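Side-chain contacts in superantigen-like protein SSL10 (Staphylococcus aureus subsp. aureus, PDB 6LWT), which probably binds the Fc region of human IgG, hindering classical complement activation, and probably inhibits plasma clotting by interacting with prothrombin and a coagulation factor: residues A[19-24]-A[132-137]; A[30-35]-A[44-49]. One frame throughout, in Å; residues are numbered along the deposited sequence.

Interaction 1 of 2, residues A[19-24]-A[132-137]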
ATOM      1  N   TYR A  19     -13.447  -4.104   2.856  1.00 25.41           N
ATOM      2  CA  TYR A  19     -13.282  -4.043   4.296  1.00 24.91           C
ATOM      3  C   TYR A  19     -12.377  -5.169   4.800  1.00 25.64           C
ATOM      4  O   TYR A  19     -11.445  -4.950   5.585  1.00 25.85           O
ATOM      5  CB  TYR A  19     -14.660  -4.103   4.989  1.00 26.58           C
ATOM      6  CG  TYR A  19     -14.534  -4.241   6.476  1.00 26.87           C
ATOM      7  CD1 TYR A  19     -14.027  -3.199   7.236  1.00 27.83           C
ATOM      8  CD2 TYR A  19     -14.904  -5.415   7.122  1.00 29.84           C
ATOM      9  CE1 TYR A  19     -13.870  -3.322   8.601  1.00 29.93           C
ATOM     10  CE2 TYR A  19     -14.757  -5.556   8.496  1.00 31.45           C
ATOM     11  CZ  TYR A  19     -14.236  -4.506   9.234  1.00 31.69           C
ATOM     12  OH  TYR A  19     -14.088  -4.612  10.600  1.00 32.10           O
ATOM     13  N   ARG A  20     -12.664  -6.381   4.339  1.00 26.29           N
ATOM     14  CA  ARG A  20     -11.887  -7.537   4.749  1.00 27.75           C
ATOM     15  C   ARG A  20     -10.440  -7.440   4.246  1.00 24.73           C
ATOM     16  O   ARG A  20      -9.522  -7.671   5.020  1.00 24.01           O
ATOM     17  CB  ARG A  20     -12.562  -8.860   4.316  1.00 31.85           C
ATOM     18  CG  ARG A  20     -13.906  -9.171   4.998  1.00 35.47           C
ATOM     19  CD  ARG A  20     -13.943  -8.952   6.519  1.00 39.85           C
ATOM     20  NE  ARG A  20     -12.986  -9.771   7.280  1.00 43.53           N
ATOM     21  CZ  ARG A  20     -13.183 -11.034   7.688  1.00 46.85           C
ATOM     22  NH1 ARG A  20     -14.312 -11.696   7.428  1.00 46.97           N
ATOM     23  NH2 ARG A  20     -12.224 -11.654   8.368  1.00 50.59           N
ATOM     24  N   TYR A  21     -10.247  -7.060   2.982  1.00 23.96           N
ATOM     25  CA  TYR A  21      -8.892  -6.995   2.426  1.00 22.62           C
ATOM     26  C   TYR A  21      -8.012  -6.003   3.165  1.00 22.14           C
ATOM     27  O   TYR A  21      -6.886  -6.318   3.548  1.00 21.70           O
ATOM     28  CB  TYR A  21      -8.921  -6.658   0.941  1.00 22.22           C
ATOM     29  CG  TYR A  21      -7.544  -6.627   0.324  1.00 21.87           C
ATOM     30  CD1 TYR A  21      -6.876  -7.811  -0.007  1.00 22.10           C
ATOM     31  CD2 TYR A  21      -6.878  -5.414   0.109  1.00 21.31           C
ATOM     32  CE1 TYR A  21      -5.596  -7.782  -0.559  1.00 22.54           C
ATOM     33  CE2 TYR A  21      -5.600  -5.381  -0.435  1.00 20.37           C
ATOM     34  CZ  TYR A  21      -4.974  -6.558  -0.798  1.00 22.08           C
ATOM     35  OH  TYR A  21      -3.708  -6.516  -1.347  1.00 20.01           O
ATOM     36  N   TYR A  22      -8.557  -4.807   3.385  1.00 22.59           N
ATOM     37  CA  TYR A  22      -7.816  -3.700   3.977  1.00 21.25           C
ATOM     38  C   TYR A  22      -7.774  -3.703   5.506  1.00 23.53           C
ATOM     39  O   TYR A  22      -7.177  -2.808   6.097  1.00 23.84           O
ATOM     40  CB  TYR A  22      -8.331  -2.362   3.399  1.00 21.62           C
ATOM     41  CG  TYR A  22      -7.833  -2.098   1.993  1.00 19.86           C
ATOM     42  CD1 TYR A  22      -6.488  -1.784   1.777  1.00 19.55           C
ATOM     43  CD2 TYR A  22      -8.686  -2.165   0.877  1.00 18.69           C
ATOM     44  CE1 TYR A  22      -6.003  -1.558   0.508  1.00 18.48           C
ATOM     45  CE2 TYR A  22      -8.208  -1.948  -0.413  1.00 18.43           C
ATOM     46  CZ  TYR A  22      -6.858  -1.634  -0.587  1.00 19.04           C
ATOM     47  OH  TYR A  22      -6.355  -1.376  -1.833  1.00 17.37           O
ATOM     48  N   THR A  23      -8.362  -4.720   6.150  1.00 24.76           N
ATOM     49  CA  THR A  23      -8.130  -4.989   7.581  1.00 26.99           C
ATOM     50  C   THR A  23      -7.539  -6.401   7.793  1.00 29.78           C
ATOM     51  O   THR A  23      -7.647  -6.959   8.882  1.00 31.37           O
ATOM     52  CB  THR A  23      -9.436  -4.862   8.395  1.00 26.28           C
ATOM     53  OG1 THR A  23     -10.429  -5.739   7.851  1.00 26.50           O
ATOM     54  CG2 THR A  23      -9.960  -3.441   8.329  1.00 26.63           C
ATOM     55  N   GLY A  24      -6.909  -6.964   6.757  1.00 31.22           N
ATOM     56  CA  GLY A  24      -6.387  -8.347   6.796  1.00 31.41           C
ATOM     57  C   GLY A  24      -4.998  -8.449   7.404  1.00 31.20           C
ATOM     58  O   GLY A  24      -4.535  -7.537   8.102  1.00 29.64           O
ATOM     59  N   THR A 132       6.462   1.956  -0.963  1.00 18.04           N
ATOM     60  CA  THR A 132       5.700   1.556  -2.135  1.00 17.55           C
ATOM     61  C   THR A 132       4.325   2.205  -2.128  1.00 17.10           C
ATOM     62  O   THR A 132       3.733   2.470  -1.062  1.00 16.61           O
ATOM     63  CB  THR A 132       5.547   0.020  -2.267  1.00 18.25           C
ATOM     64  OG1 THR A 132       4.932  -0.528  -1.086  1.00 17.63           O
ATOM     65  CG2 THR A 132       6.929  -0.612  -2.492  1.00 18.16           C
ATOM     66  N   LEU A 133       3.793   2.425  -3.320  1.00 17.02           N
ATOM     67  CA  LEU A 133       2.377   2.785  -3.446  1.00 17.06           C
ATOM     68  C   LEU A 133       1.470   1.763  -2.779  1.00 16.26           C
ATOM     69  O   LEU A 133       0.458   2.138  -2.194  1.00 16.15           O
ATOM     70  CB  LEU A 133       1.983   3.032  -4.904  1.00 17.42           C
ATOM     71  CG  LEU A 133       0.521   3.458  -5.130  1.00 17.51           C
ATOM     72  CD1 LEU A 133       0.191   4.807  -4.503  1.00 17.82           C
ATOM     73  CD2 LEU A 133       0.202   3.496  -6.608  1.00 17.86           C
ATOM     74  N   LYS A 134       1.845   0.482  -2.827  1.00 16.85           N
ATOM     75  CA  LYS A 134       1.127  -0.566  -2.113  1.00 16.93           C
ATOM     76  C   LYS A 134       0.959  -0.282  -0.613  1.00 17.46           C
ATOM     77  O   LYS A 134      -0.149  -0.368  -0.072  1.00 16.34           O
ATOM     78  CB  LYS A 134       1.880  -1.885  -2.278  1.00 17.29           C
ATOM     79  CG  LYS A 134       1.241  -3.040  -1.556  1.00 18.20           C
ATOM     80  CD  LYS A 134       2.208  -4.209  -1.430  1.00 17.86           C
ATOM     81  CE  LYS A 134       1.503  -5.419  -0.878  1.00 18.56           C
ATOM     82  NZ  LYS A 134       0.411  -5.889  -1.759  1.00 19.36           N
ATOM     83  N   GLU A 135       2.075   0.021   0.052  1.00 16.86           N
ATOM     84  CA  GLU A 135       2.066   0.244   1.501  1.00 17.31           C
ATOM     85  C   GLU A 135       1.327   1.531   1.852  1.00 17.44           C
ATOM     86  O   GLU A 135       0.573   1.575   2.829  1.00 16.57           O
ATOM     87  CB  GLU A 135       3.503   0.301   2.043  1.00 18.92           C
ATOM     88  CG  GLU A 135       3.556   0.450   3.555  1.00 19.90           C
ATOM     89  CD  GLU A 135       4.958   0.426   4.149  1.00 23.49           C
ATOM     90  OE1 GLU A 135       5.911  -0.066   3.510  1.00 22.17           O
ATOM     91  OE2 GLU A 135       5.095   0.889   5.299  1.00 25.75           O
ATOM     92  N   LEU A 136       1.534   2.569   1.047  1.00 17.11           N
ATOM     93  CA  LEU A 136       0.872   3.845   1.278  1.00 18.53           C
ATOM     94  C   LEU A 136      -0.638   3.705   1.085  1.00 18.33           C
ATOM     95  O   LEU A 136      -1.418   4.111   1.941  1.00 17.21           O
ATOM     96  CB  LEU A 136       1.454   4.935   0.380  1.00 20.71           C
ATOM     97  CG  LEU A 136       1.008   6.371   0.698  1.00 22.20           C
ATOM     98  CD1 LEU A 136       1.114   6.718   2.178  1.00 23.62           C
ATOM     99  CD2 LEU A 136       1.830   7.324  -0.144  1.00 24.61           C
ATOM    100  N   ASP A 137      -1.033   3.055  -0.004  1.00 17.48           N
ATOM    101  CA  ASP A 137      -2.441   2.753  -0.258  1.00 17.83           C
ATOM    102  C   ASP A 137      -3.065   2.005   0.916  1.00 16.59           C
ATOM    103  O   ASP A 137      -4.085   2.439   1.469  1.00 15.26           O
ATOM    104  CB  ASP A 137      -2.583   1.937  -1.542  1.00 17.07           C
ATOM    105  CG  ASP A 137      -3.988   1.415  -1.765  1.00 18.64           C
ATOM    106  OD1 ASP A 137      -4.906   2.221  -2.064  1.00 21.12           O
ATOM    107  OD2 ASP A 137      -4.181   0.177  -1.659  1.00 17.89           O
TER
HETATM  108  O   HOH W   1      -1.947  -4.511  -0.843  1.00 21.76           O
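Y22 meets D137 with the hydroxyl edge of its ring lying against the carboxylate. The contact joins the two domains of the staphylococcal superantigen fold. Helix 14-22 comes from the N-terminal, OB-fold part of the chain, and helix 133-148 is the long helix of the beta-grasp domain. Y22 OH donates to D137 OD2 at 2.7 Å and uses the syn lone pair of that oxygen. OD2 lies near the plane of the tyrosine ring, but the carboxylate plane is turned 75° from it. D137 has CG anti to its own backbone N (chi1 172°), which swings the carboxylate out towards the tyrosine. Its other oxygen, OD1, forms a salt bridge with R141. Y22 OH also accepts from the backbone N of L178, so two hydrogen bonds grip the hydroxyl of this buried tyrosine.

Y21, the preceding residue, packs on Y22. Its CD2 sits over the centre of the Y22 ring, 3.6 Å above the plane. The Y21 hydroxyl bonds to E78. K134 reaches towards Y21 with an extended chain that bends only at chi4 (62°), and its ammonium bonds to the V89 carbonyl. Y21 OH and K134 NZ are 4.2 Å apart and do not bond directly. One water bridges them: it donates to Y21 OH at 2.7 Å and accepts from K134 NZ at 2.9 Å.

Interaction 2 of 2, residues A[30-35]-A[44-49]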
ATOM      1  N   LYS A  30      11.792  -6.294   7.490  1.00 34.60           N
ATOM      2  CA  LYS A  30      12.962  -5.491   7.196  1.00 36.86           C
ATOM      3  C   LYS A  30      14.178  -6.416   6.981  1.00 37.09           C
ATOM      4  O   LYS A  30      14.279  -7.492   7.596  1.00 36.42           O
ATOM      5  CB  LYS A  30      13.151  -4.480   8.346  1.00 40.06           C
ATOM      6  CG  LYS A  30      14.543  -3.910   8.509  1.00 45.73           C
ATOM      7  CD  LYS A  30      14.573  -2.759   9.507  1.00 50.60           C
ATOM      8  CE  LYS A  30      14.450  -1.401   8.820  1.00 53.88           C
ATOM      9  NZ  LYS A  30      14.749  -0.266   9.742  1.00 55.68           N
ATOM     10  N   ASN A  31      15.076  -6.010   6.086  1.00 37.92           N
ATOM     11  CA  ASN A  31      16.377  -6.671   5.915  1.00 41.84           C
ATOM     12  C   ASN A  31      16.260  -8.164   5.519  1.00 39.70           C
ATOM     13  O   ASN A  31      16.913  -9.043   6.101  1.00 39.10           O
ATOM     14  CB  ASN A  31      17.202  -6.485   7.205  1.00 47.03           C
ATOM     15  CG  ASN A  31      18.692  -6.643   6.981  1.00 49.98           C
ATOM     16  OD1 ASN A  31      19.265  -6.027   6.079  1.00 54.01           O
ATOM     17  ND2 ASN A  31      19.335  -7.447   7.817  1.00 52.99           N
ATOM     18  N   ILE A  32      15.405  -8.422   4.528  1.00 34.63           N
ATOM     19  CA  ILE A  32      15.060  -9.776   4.071  1.00 33.97           C
ATOM     20  C   ILE A  32      16.032 -10.259   2.992  1.00 31.68           C
ATOM     21  O   ILE A  32      16.366  -9.497   2.088  1.00 30.80           O
ATOM     22  CB  ILE A  32      13.598  -9.808   3.520  1.00 32.09           C
ATOM     23  CG1 ILE A  32      12.593  -9.663   4.668  1.00 33.68           C
ATOM     24  CG2 ILE A  32      13.296 -11.066   2.700  1.00 32.55           C
ATOM     25  CD1 ILE A  32      12.698 -10.709   5.762  1.00 33.66           C
ATOM     26  N   SER A  33      16.477 -11.518   3.109  1.00 32.27           N
ATOM     27  CA  SER A  33      17.158 -12.242   2.023  1.00 32.45           C
ATOM     28  C   SER A  33      16.148 -13.124   1.309  1.00 30.08           C
ATOM     29  O   SER A  33      15.326 -13.771   1.954  1.00 31.04           O
ATOM     30  CB  SER A  33      18.294 -13.133   2.547  1.00 35.44           C
ATOM     31  OG  SER A  33      19.203 -12.392   3.332  1.00 39.87           O
ATOM     32  N   ALA A  34      16.217 -13.162  -0.019  1.00 29.68           N
ATOM     33  CA  ALA A  34      15.229 -13.880  -0.823  1.00 28.03           C
ATOM     34  C   ALA A  34      15.823 -14.389  -2.131  1.00 27.17           C
ATOM     35  O   ALA A  34      16.829 -13.869  -2.593  1.00 29.32           O
ATOM     36  CB  ALA A  34      14.033 -12.990  -1.094  1.00 27.56           C
ATOM     37  N   LEU A  35      15.196 -15.414  -2.700  1.00 27.61           N
ATOM     38  CA  LEU A  35      15.610 -15.995  -3.984  1.00 28.43           C
ATOM     39  C   LEU A  35      14.498 -15.828  -4.993  1.00 26.27           C
ATOM     40  O   LEU A  35      13.310 -15.953  -4.667  1.00 24.18           O
ATOM     41  CB  LEU A  35      15.914 -17.505  -3.872  1.00 30.55           C
ATOM     42  CG  LEU A  35      16.838 -18.048  -2.774  1.00 35.04           C
ATOM     43  CD1 LEU A  35      17.187 -19.496  -3.100  1.00 38.08           C
ATOM     44  CD2 LEU A  35      18.117 -17.238  -2.622  1.00 37.15           C
ATOM     45  N   PHE A  44      10.978 -16.346   0.285  1.00 22.84           N
ATOM     46  CA  PHE A  44      11.775 -16.388   1.487  1.00 23.73           C
ATOM     47  C   PHE A  44      10.959 -16.927   2.653  1.00 24.27           C
ATOM     48  O   PHE A  44       9.755 -17.166   2.535  1.00 24.25           O
ATOM     49  CB  PHE A  44      12.346 -15.003   1.815  1.00 25.37           C
ATOM     50  CG  PHE A  44      11.301 -13.950   2.083  1.00 24.62           C
ATOM     51  CD1 PHE A  44      10.649 -13.317   1.035  1.00 26.20           C
ATOM     52  CD2 PHE A  44      10.992 -13.575   3.381  1.00 26.00           C
ATOM     53  CE1 PHE A  44       9.702 -12.333   1.272  1.00 24.83           C
ATOM     54  CE2 PHE A  44      10.057 -12.585   3.627  1.00 26.27           C
ATOM     55  CZ  PHE A  44       9.410 -11.967   2.572  1.00 26.17           C
ATOM     56  N   LYS A  45      11.641 -17.136   3.767  1.00 25.66           N
ATOM     57  CA  LYS A  45      10.981 -17.491   5.013  1.00 29.62           C
ATOM     58  C   LYS A  45      11.195 -16.397   6.037  1.00 29.64           C
ATOM     59  O   LYS A  45      12.278 -15.833   6.129  1.00 31.73           O
ATOM     60  CB  LYS A  45      11.484 -18.837   5.529  1.00 31.70           C
ATOM     61  CG  LYS A  45      10.954 -19.996   4.703  1.00 34.14           C
ATOM     62  CD  LYS A  45      11.711 -21.291   4.978  1.00 39.01           C
ATOM     63  CE  LYS A  45      11.222 -21.982   6.236  1.00 42.05           C
ATOM     64  NZ  LYS A  45      11.774 -23.366   6.323  1.00 45.20           N
ATOM     65  N   PHE A  46      10.140 -16.073   6.769  1.00 30.26           N
ATOM     66  CA  PHE A  46      10.214 -15.076   7.818  1.00 32.23           C
ATOM     67  C   PHE A  46       9.557 -15.643   9.051  1.00 30.64           C
ATOM     68  O   PHE A  46       8.361 -15.953   9.026  1.00 27.54           O
ATOM     69  CB  PHE A  46       9.504 -13.790   7.412  1.00 34.07           C
ATOM     70  CG  PHE A  46       9.489 -12.755   8.494  1.00 35.61           C
ATOM     71  CD1 PHE A  46      10.646 -12.045   8.799  1.00 38.88           C
ATOM     72  CD2 PHE A  46       8.335 -12.510   9.230  1.00 37.82           C
ATOM     73  CE1 PHE A  46      10.649 -11.092   9.806  1.00 41.74           C
ATOM     74  CE2 PHE A  46       8.327 -11.555  10.238  1.00 40.59           C
ATOM     75  CZ  PHE A  46       9.489 -10.851  10.534  1.00 41.75           C
ATOM     76  N   ARG A  47      10.340 -15.785  10.121  1.00 32.06           N
ATOM     77  CA  ARG A  47       9.845 -16.372  11.370  1.00 34.72           C
ATOM     78  C   ARG A  47       9.295 -17.773  11.028  1.00 32.96           C
ATOM     79  O   ARG A  47       8.307 -18.234  11.592  1.00 34.23           O
ATOM     80  CB  ARG A  47       8.782 -15.434  11.989  1.00 36.42           C
ATOM     81  CG  ARG A  47       8.638 -15.486  13.501  1.00 38.96           C
ATOM     82  CD  ARG A  47       7.325 -14.860  13.953  1.00 39.51           C
ATOM     83  NE  ARG A  47       7.317 -13.418  13.696  1.00 40.39           N
ATOM     84  CZ  ARG A  47       6.262 -12.693  13.324  1.00 41.01           C
ATOM     85  NH1 ARG A  47       5.050 -13.231  13.146  1.00 41.72           N
ATOM     86  NH2 ARG A  47       6.421 -11.391  13.124  1.00 46.26           N
ATOM     87  N   GLY A  48       9.952 -18.425  10.064  1.00 33.17           N
ATOM     88  CA  GLY A  48       9.537 -19.720   9.546  1.00 33.96           C
ATOM     89  C   GLY A  48       8.338 -19.760   8.603  1.00 31.37           C
ATOM     90  O   GLY A  48       7.965 -20.829   8.157  1.00 32.69           O
ATOM     91  N   ILE A  49       7.721 -18.626   8.308  1.00 28.86           N
ATOM     92  CA  ILE A  49       6.553 -18.598   7.433  1.00 29.92           C
ATOM     93  C   ILE A  49       7.044 -18.505   5.993  1.00 27.39           C
ATOM     94  O   ILE A  49       7.883 -17.663   5.683  1.00 26.02           O
ATOM     95  CB  ILE A  49       5.666 -17.370   7.683  1.00 32.29           C
ATOM     96  CG1 ILE A  49       5.216 -17.290   9.142  1.00 33.20           C
ATOM     97  CG2 ILE A  49       4.435 -17.426   6.785  1.00 32.47           C
ATOM     98  CD1 ILE A  49       4.841 -15.876   9.536  1.00 33.05           C
TER
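I32 and F44 make the main apolar contact between strands 32-37 and 41-46, an antiparallel hairpin in the OB-fold domain. A CH-pi interaction lies at its centre. I32 CG2 sits over one face of the F44 ring, 3.5 Å from the centroid and only 14° off the ring normal. This methyl is anti to the I32 backbone N. The other branch, CG1 with CD1, runs past the CE2 side of the same ring. F44 takes the torsion that places CG between its backbone N and carbonyl carbon (chi1 62°), and with it the ring presents one face to I32 CG2.

Apolar contacts extend the patch at both ends. I32 CD1 touches F46 CD1 at 3.9 Å, and the two side chains cross at about a right angle. At the other end, A34 CB packs against F44 CB, also at 3.9 Å. A34 and F44 are the closest backbone pair, with CA atoms 4.9 Å apart. They form a non-hydrogen-bonded pair, next to the bonded L35 and R43.

A polar atom also comes close. S33 O lies 3.2 Å from F44 CB. No hydrogen bond joins the two segments, so side-chain packing carries this contact. Within 44-49, a type I' turn from F46 to I49 leads into the next strand. F46 N bonds to I49 O, and I49 N bonds to F46 O.

Around the pair, I32 and A34 also pack on L71 of strand 71-76. N31 and I32 both face L71 and form a G1 beta bulge. F44 reaches I51 and V53 of strand 49-54, while M29 of strand 26-30 touches both F44 and F46.

Interactions 1 and 2 lie in different parts of the molecule. Their centres are 21 Å apart and their nearest atoms about 9 Å apart, so they do not touch. The centre of interaction 1 lies about 5 Å from the centre of the chain's atoms, and the contact joins the two domains across 108 residues. Interaction 2 is local, its segments 9 residues apart. It packs side chains within the hairpin of the OB-fold domain, its centre about 19 Å from the centre of the chain. Strand 71-76 touches both, V76 at interaction 1 and L71 at interaction 2. One contact is mainly polar, the other apolar.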